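Local coordinates for protein KLLA0F12672p (Kluyveromyces lactis, PDB 4M3O) that probably dephosphorylates the C-terminal domain of RNA polymerase II subunit B1, this chain being the zinc-binding N-terminal domain of an Rtr1/RPAP2 family protein, at residues Tyr16-Val27 and Leu132-Leu140. Numbering follows the deposited sequence.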
ATOM      1  N   TYR A  16      -6.534  15.265 -10.408  1.00 44.52           N
ATOM      2  CA  TYR A  16      -5.213  15.526 -10.958  1.00 41.76           C
ATOM      3  C   TYR A  16      -5.103  14.952 -12.357  1.00 42.49           C
ATOM      4  O   TYR A  16      -4.048  15.105 -12.974  1.00 46.70           O
ATOM      5  CB  TYR A  16      -4.130  14.960  -9.995  1.00 42.50           C
ATOM      6  CG  TYR A  16      -4.304  15.528  -8.594  1.00 43.87           C
ATOM      7  CD1 TYR A  16      -4.811  14.751  -7.524  1.00 48.36           C
ATOM      8  CD2 TYR A  16      -4.053  16.866  -8.349  1.00 43.55           C
ATOM      9  CE1 TYR A  16      -4.986  15.313  -6.231  1.00 46.71           C
ATOM     10  CE2 TYR A  16      -4.222  17.431  -7.074  1.00 45.59           C
ATOM     11  CZ  TYR A  16      -4.687  16.654  -6.018  1.00 46.55           C
ATOM     12  OH  TYR A  16      -4.877  17.284  -4.797  1.00 52.71           O
ATOM     13  N   THR A  17      -6.172  14.337 -12.871  1.00 44.44           N
ATOM     14  CA  THR A  17      -6.129  13.691 -14.187  1.00 48.15           C
ATOM     15  C   THR A  17      -5.694  14.631 -15.307  1.00 49.01           C
ATOM     16  O   THR A  17      -5.054  14.147 -16.243  1.00 49.84           O
ATOM     17  CB  THR A  17      -7.466  13.046 -14.651  1.00 53.49           C
ATOM     18  OG1 THR A  17      -8.522  14.017 -14.673  1.00 54.58           O
ATOM     19  CG2 THR A  17      -7.855  11.884 -13.741  1.00 58.01           C
ATOM     20  N   ASN A  18      -5.969  15.925 -15.240  1.00 43.81           N
ATOM     21  CA  ASN A  18      -5.558  16.821 -16.312  1.00 47.39           C
ATOM     22  C   ASN A  18      -4.354  17.701 -15.996  1.00 49.35           C
ATOM     23  O   ASN A  18      -4.073  18.621 -16.715  1.00 47.48           O
ATOM     24  CB  ASN A  18      -6.749  17.657 -16.802  1.00 47.84           C
ATOM     25  CG  ASN A  18      -6.506  18.326 -18.145  1.00 48.35           C
ATOM     26  OD1 ASN A  18      -6.667  19.505 -18.279  1.00 50.15           O
ATOM     27  ND2 ASN A  18      -6.140  17.575 -19.116  1.00 45.31           N
ATOM     28  N   HIS A  19      -3.633  17.411 -14.926  1.00 45.59           N
ATOM     29  CA  HIS A  19      -2.486  18.221 -14.555  1.00 47.91           C
ATOM     30  C   HIS A  19      -1.301  17.731 -15.265  1.00 48.16           C
ATOM     31  O   HIS A  19      -1.081  16.548 -15.344  1.00 67.93           O
ATOM     32  CB  HIS A  19      -2.160  18.077 -13.081  1.00 45.31           C
ATOM     33  CG  HIS A  19      -3.047  18.828 -12.164  1.00 42.21           C
ATOM     34  ND1 HIS A  19      -2.571  19.616 -11.221  1.00 49.63           N
ATOM     35  CD2 HIS A  19      -4.402  18.839 -12.032  1.00 42.87           C
ATOM     36  CE1 HIS A  19      -3.568  20.125 -10.533  1.00 44.56           C
ATOM     37  NE2 HIS A  19      -4.692  19.653 -11.036  1.00 48.93           N
ATOM     38  N   ARG A  20      -0.463  18.586 -15.768  1.00 51.26           N
ATOM     39  CA  ARG A  20       0.686  18.010 -16.393  1.00 55.96           C
ATOM     40  C   ARG A  20       1.847  17.991 -15.454  1.00 53.37           C
ATOM     41  O   ARG A  20       2.807  17.321 -15.673  1.00 46.08           O
ATOM     42  CB  ARG A  20       1.031  18.687 -17.695  1.00 57.08           C
ATOM     43  CG  ARG A  20       1.069  20.175 -17.678  1.00 57.97           C
ATOM     44  CD  ARG A  20       0.744  20.691 -19.066  1.00 58.51           C
ATOM     45  NE  ARG A  20       1.887  20.618 -19.939  1.00 58.36           N
ATOM     46  CZ  ARG A  20       2.955  21.375 -19.808  1.00 65.05           C
ATOM     47  NH1 ARG A  20       3.023  22.271 -18.857  1.00 63.13           N
ATOM     48  NH2 ARG A  20       3.966  21.234 -20.629  1.00 73.42           N
ATOM     49  N   GLN A  21       1.717  18.759 -14.401  1.00 51.07           N
ATOM     50  CA  GLN A  21       2.659  18.750 -13.293  1.00 54.04           C
ATOM     51  C   GLN A  21       1.964  18.905 -11.955  1.00 49.03           C
ATOM     52  O   GLN A  21       0.954  19.588 -11.832  1.00 44.54           O
ATOM     53  CB  GLN A  21       3.718  19.812 -13.438  1.00 61.54           C
ATOM     54  CG  GLN A  21       4.690  19.457 -14.532  1.00 73.62           C
ATOM     55  CD  GLN A  21       5.925  20.285 -14.425  1.00 82.37           C
ATOM     56  OE1 GLN A  21       5.855  21.449 -14.040  1.00 80.11           O
ATOM     57  NE2 GLN A  21       7.072  19.695 -14.752  1.00 89.57           N
ATOM     58  N   LEU A  22       2.528  18.250 -10.960  1.00 44.54           N
ATOM     59  CA  LEU A  22       2.025  18.348  -9.595  1.00 44.91           C
ATOM     60  C   LEU A  22       2.976  19.128  -8.720  1.00 39.96           C
ATOM     61  O   LEU A  22       4.212  19.031  -8.877  1.00 38.03           O
ATOM     62  CB  LEU A  22       1.882  16.944  -9.026  1.00 44.77           C
ATOM     63  CG  LEU A  22       0.884  16.066  -9.702  1.00 45.45           C
ATOM     64  CD1 LEU A  22       0.888  14.696  -9.048  1.00 46.21           C
ATOM     65  CD2 LEU A  22      -0.516  16.704  -9.665  1.00 49.10           C
ATOM     66  N   THR A  23       2.410  19.876  -7.787  1.00 40.99           N
ATOM     67  CA  THR A  23       3.207  20.462  -6.718  1.00 40.22           C
ATOM     68  C   THR A  23       3.509  19.365  -5.672  1.00 38.09           C
ATOM     69  O   THR A  23       2.855  18.289  -5.625  1.00 37.90           O
ATOM     70  CB  THR A  23       2.469  21.598  -5.986  1.00 41.93           C
ATOM     71  OG1 THR A  23       1.332  21.073  -5.300  1.00 42.00           O
ATOM     72  CG2 THR A  23       1.975  22.758  -6.956  1.00 44.87           C
ATOM     73  N   ILE A  24       4.451  19.686  -4.814  1.00 41.82           N
ATOM     74  CA  ILE A  24       4.806  18.881  -3.660  1.00 44.06           C
ATOM     75  C   ILE A  24       3.624  18.670  -2.752  1.00 38.90           C
ATOM     76  O   ILE A  24       3.408  17.557  -2.267  1.00 40.57           O
ATOM     77  CB  ILE A  24       6.026  19.475  -2.882  1.00 55.51           C
ATOM     78  CG1 ILE A  24       7.263  19.605  -3.820  1.00 68.27           C
ATOM     79  CG2 ILE A  24       6.435  18.506  -1.758  1.00 53.92           C
ATOM     80  CD1 ILE A  24       8.210  20.793  -3.587  1.00 68.72           C
ATOM     81  N   ARG A  25       2.785  19.679  -2.568  1.00 41.33           N
ATOM     82  CA  ARG A  25       1.601  19.495  -1.705  1.00 45.17           C
ATOM     83  C   ARG A  25       0.583  18.555  -2.278  1.00 45.30           C
ATOM     84  O   ARG A  25      -0.119  17.898  -1.523  1.00 44.26           O
ATOM     85  CB  ARG A  25       0.849  20.799  -1.410  1.00 47.72           C
ATOM     86  CG  ARG A  25       1.578  21.717  -0.471  1.00 53.69           C
ATOM     87  CD  ARG A  25       1.471  21.232   0.972  1.00 56.07           C
ATOM     88  NE  ARG A  25       2.712  21.367   1.709  1.00 55.44           N
ATOM     89  CZ  ARG A  25       3.244  22.504   2.091  1.00 60.96           C
ATOM     90  NH1 ARG A  25       2.652  23.690   1.832  1.00 84.17           N
ATOM     91  NH2 ARG A  25       4.354  22.475   2.781  1.00 61.43           N
ATOM     92  N   GLU A  26       0.418  18.577  -3.608  1.00 43.35           N
ATOM     93  CA  GLU A  26      -0.577  17.751  -4.269  1.00 40.00           C
ATOM     94  C   GLU A  26      -0.088  16.298  -4.215  1.00 35.51           C
ATOM     95  O   GLU A  26      -0.863  15.441  -4.012  1.00 37.54           O
ATOM     96  CB  GLU A  26      -0.787  18.207  -5.698  1.00 44.99           C
ATOM     97  CG  GLU A  26      -1.533  19.542  -5.809  1.00 51.12           C
ATOM     98  CD  GLU A  26      -1.438  20.186  -7.191  1.00 55.69           C
ATOM     99  OE1 GLU A  26      -2.424  20.835  -7.588  1.00 57.89           O
ATOM    100  OE2 GLU A  26      -0.384  20.060  -7.874  1.00 54.27           O
ATOM    101  N   VAL A  27       1.197  16.067  -4.401  1.00 35.97           N
ATOM    102  CA  VAL A  27       1.806  14.730  -4.257  1.00 41.35           C
ATOM    103  C   VAL A  27       1.588  14.188  -2.837  1.00 43.22           C
ATOM    104  O   VAL A  27       1.166  13.042  -2.633  1.00 46.34           O
ATOM    105  CB  VAL A  27       3.307  14.758  -4.556  1.00 40.32           C
ATOM    106  CG1 VAL A  27       3.945  13.450  -4.136  1.00 41.29           C
ATOM    107  CG2 VAL A  27       3.574  14.964  -6.044  1.00 43.03           C
ATOM    108  N   LEU A 132       8.138  10.060  -4.585  1.00 38.31           N
ATOM    109  CA  LEU A 132       6.939  10.178  -5.404  1.00 41.61           C
ATOM    110  C   LEU A 132       6.974  11.374  -6.298  1.00 44.22           C
ATOM    111  O   LEU A 132       6.546  11.317  -7.470  1.00 43.31           O
ATOM    112  CB  LEU A 132       5.706  10.307  -4.540  1.00 46.12           C
ATOM    113  CG  LEU A 132       4.844   9.092  -4.474  1.00 56.42           C
ATOM    114  CD1 LEU A 132       5.530   8.155  -3.479  1.00 54.32           C
ATOM    115  CD2 LEU A 132       3.406   9.461  -4.079  1.00 53.64           C
ATOM    116  N   PHE A 133       7.465  12.472  -5.743  1.00 47.35           N
ATOM    117  CA  PHE A 133       7.511  13.748  -6.440  1.00 47.15           C
ATOM    118  C   PHE A 133       8.427  13.584  -7.670  1.00 46.73           C
ATOM    119  O   PHE A 133       8.166  14.226  -8.670  1.00 40.06           O
ATOM    120  CB  PHE A 133       7.974  14.876  -5.483  1.00 50.16           C
ATOM    121  CG  PHE A 133       8.116  16.214  -6.145  1.00 49.23           C
ATOM    122  CD1 PHE A 133       6.989  16.924  -6.547  1.00 51.72           C
ATOM    123  CD2 PHE A 133       9.379  16.772  -6.354  1.00 55.74           C
ATOM    124  CE1 PHE A 133       7.099  18.155  -7.193  1.00 51.17           C
ATOM    125  CE2 PHE A 133       9.503  18.014  -6.984  1.00 59.35           C
ATOM    126  CZ  PHE A 133       8.363  18.711  -7.392  1.00 54.01           C
ATOM    127  N   ALA A 134       9.426  12.677  -7.622  1.00 47.11           N
ATOM    128  CA  ALA A 134      10.364  12.456  -8.764  1.00 43.72           C
ATOM    129  C   ALA A 134       9.871  11.424  -9.776  1.00 49.13           C
ATOM    130  O   ALA A 134      10.554  11.116 -10.769  1.00 51.39           O
ATOM    131  CB  ALA A 134      11.760  12.080  -8.268  1.00 45.82           C
ATOM    132  N   ARG A 135       8.652  10.930  -9.592  1.00 45.74           N
ATOM    133  CA  ARG A 135       8.117   9.916 -10.497  1.00 47.35           C
ATOM    134  C   ARG A 135       7.281  10.617 -11.593  1.00 46.56           C
ATOM    135  O   ARG A 135       6.076  10.845 -11.434  1.00 43.99           O
ATOM    136  CB  ARG A 135       7.303   8.875  -9.713  1.00 42.04           C
ATOM    137  CG  ARG A 135       8.153   8.007  -8.803  1.00 40.88           C
ATOM    138  CD  ARG A 135       7.288   7.070  -7.967  1.00 40.66           C
ATOM    139  NE  ARG A 135       8.050   6.474  -6.881  1.00 35.95           N
ATOM    140  CZ  ARG A 135       7.773   5.330  -6.249  1.00 36.50           C
ATOM    141  NH1 ARG A 135       6.695   4.592  -6.491  1.00 35.50           N
ATOM    142  NH2 ARG A 135       8.551   4.969  -5.259  1.00 36.88           N
ATOM    143  N   VAL A 136       7.932  10.968 -12.694  1.00 49.66           N
ATOM    144  CA  VAL A 136       7.293  11.876 -13.670  1.00 53.80           C
ATOM    145  C   VAL A 136       6.019  11.257 -14.235  1.00 49.89           C
ATOM    146  O   VAL A 136       6.012  10.135 -14.749  1.00 47.84           O
ATOM    147  CB  VAL A 136       8.222  12.319 -14.832  1.00 60.65           C
ATOM    148  CG1 VAL A 136       9.645  12.626 -14.314  1.00 60.84           C
ATOM    149  CG2 VAL A 136       8.234  11.286 -15.957  1.00 62.34           C
ATOM    150  N   GLY A 137       4.930  11.991 -14.109  1.00 46.84           N
ATOM    151  CA  GLY A 137       3.640  11.549 -14.628  1.00 46.03           C
ATOM    152  C   GLY A 137       3.036  10.347 -13.935  1.00 44.27           C
ATOM    153  O   GLY A 137       2.159   9.774 -14.497  1.00 48.59           O
ATOM    154  N   VAL A 138       3.410  10.025 -12.680  1.00 45.92           N
ATOM    155  CA  VAL A 138       2.767   8.863 -11.982  1.00 42.78           C
ATOM    156  C   VAL A 138       1.295   9.019 -11.750  1.00 39.65           C
ATOM    157  O   VAL A 138       0.624   8.060 -11.459  1.00 37.01           O
ATOM    158  CB  VAL A 138       3.195   8.558 -10.505  1.00 38.39           C
ATOM    159  CG1 VAL A 138       3.925   7.262 -10.378  1.00 40.06           C
ATOM    160  CG2 VAL A 138       3.750   9.744  -9.708  1.00 40.83           C
ATOM    161  N   HIS A 139       0.834  10.247 -11.639  1.00 42.30           N
ATOM    162  CA  HIS A 139      -0.609  10.501 -11.512  1.00 45.84           C
ATOM    163  C   HIS A 139      -1.431  10.247 -12.785  1.00 47.15           C
ATOM    164  O   HIS A 139      -2.658  10.311 -12.720  1.00 47.18           O
ATOM    165  CB  HIS A 139      -0.860  11.940 -11.090  1.00 47.45           C
ATOM    166  CG  HIS A 139      -0.266  12.944 -12.012  1.00 47.84           C
ATOM    167  ND1 HIS A 139      -1.028  13.853 -12.709  1.00 52.27           N
ATOM    168  CD2 HIS A 139       1.017  13.173 -12.360  1.00 43.81           C
ATOM    169  CE1 HIS A 139      -0.230  14.600 -13.451  1.00 47.46           C
ATOM    170  NE2 HIS A 139       1.017  14.214 -13.241  1.00 47.10           N
ATOM    171  N   LEU A 140      -0.771   9.984 -13.919  1.00 48.25           N
ATOM    172  CA  LEU A 140      -1.459   9.934 -15.223  1.00 51.64           C
ATOM    173  C   LEU A 140      -1.880   8.545 -15.594  1.00 55.70           C
ATOM    174  O   LEU A 140      -1.158   7.577 -15.320  1.00 53.88           O
ATOM    175  CB  LEU A 140      -0.549  10.461 -16.328  1.00 49.12           C
ATOM    176  CG  LEU A 140      -0.121  11.907 -16.073  1.00 55.31           C
ATOM    177  CD1 LEU A 140       0.933  12.430 -17.035  1.00 58.51           C
ATOM    178  CD2 LEU A 140      -1.343  12.775 -16.119  1.00 55.65           C
TER
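Leu132 meets Val27 through its CB, 3.6 Å from Val27 CG1. Next to it, Phe133 swings its ring, with CG anti to the backbone N (chi1 177°), up to the start of the helix that begins at Ile24. Ile24 CG1 lies over one ring face in a CH-pi contact, 3.8 Å from the ring centroid; Val27 CG2 abuts the edge, and Leu22 O approaches Phe133 CE1 at 3.5 Å. This helix start is fixed by a capping box, in which Thr23 N bonds Glu26 OE2 and Glu26 N bonds Thr23 OG1. A type II turn over Arg135-Val138 runs into a type I turn over Gly137-Leu140 that holds His139, whose ring is sandwiched: Leu22 CD1 lies over one face, offset toward the rim, in a CH-pi contact, and Leu140 CG over the centre of the other. In the ring plane, His139 ND1 donates to Tyr16 O (3.3 Å, 153° at the hydrogen), reaching it from above the carbonyl plane; His19 N grips the same oxygen from the opposite face, closing the Tyr16-His19 turn. Leu140 CD2 ends near Thr17 O. Far from the zinc site, the contact lays the loop after helix 114-125 against the 16-23 loop and the first turn of helix 24-40; farther along this helix, Ile30 is touched by Leu22 and Ser31 by Leu132.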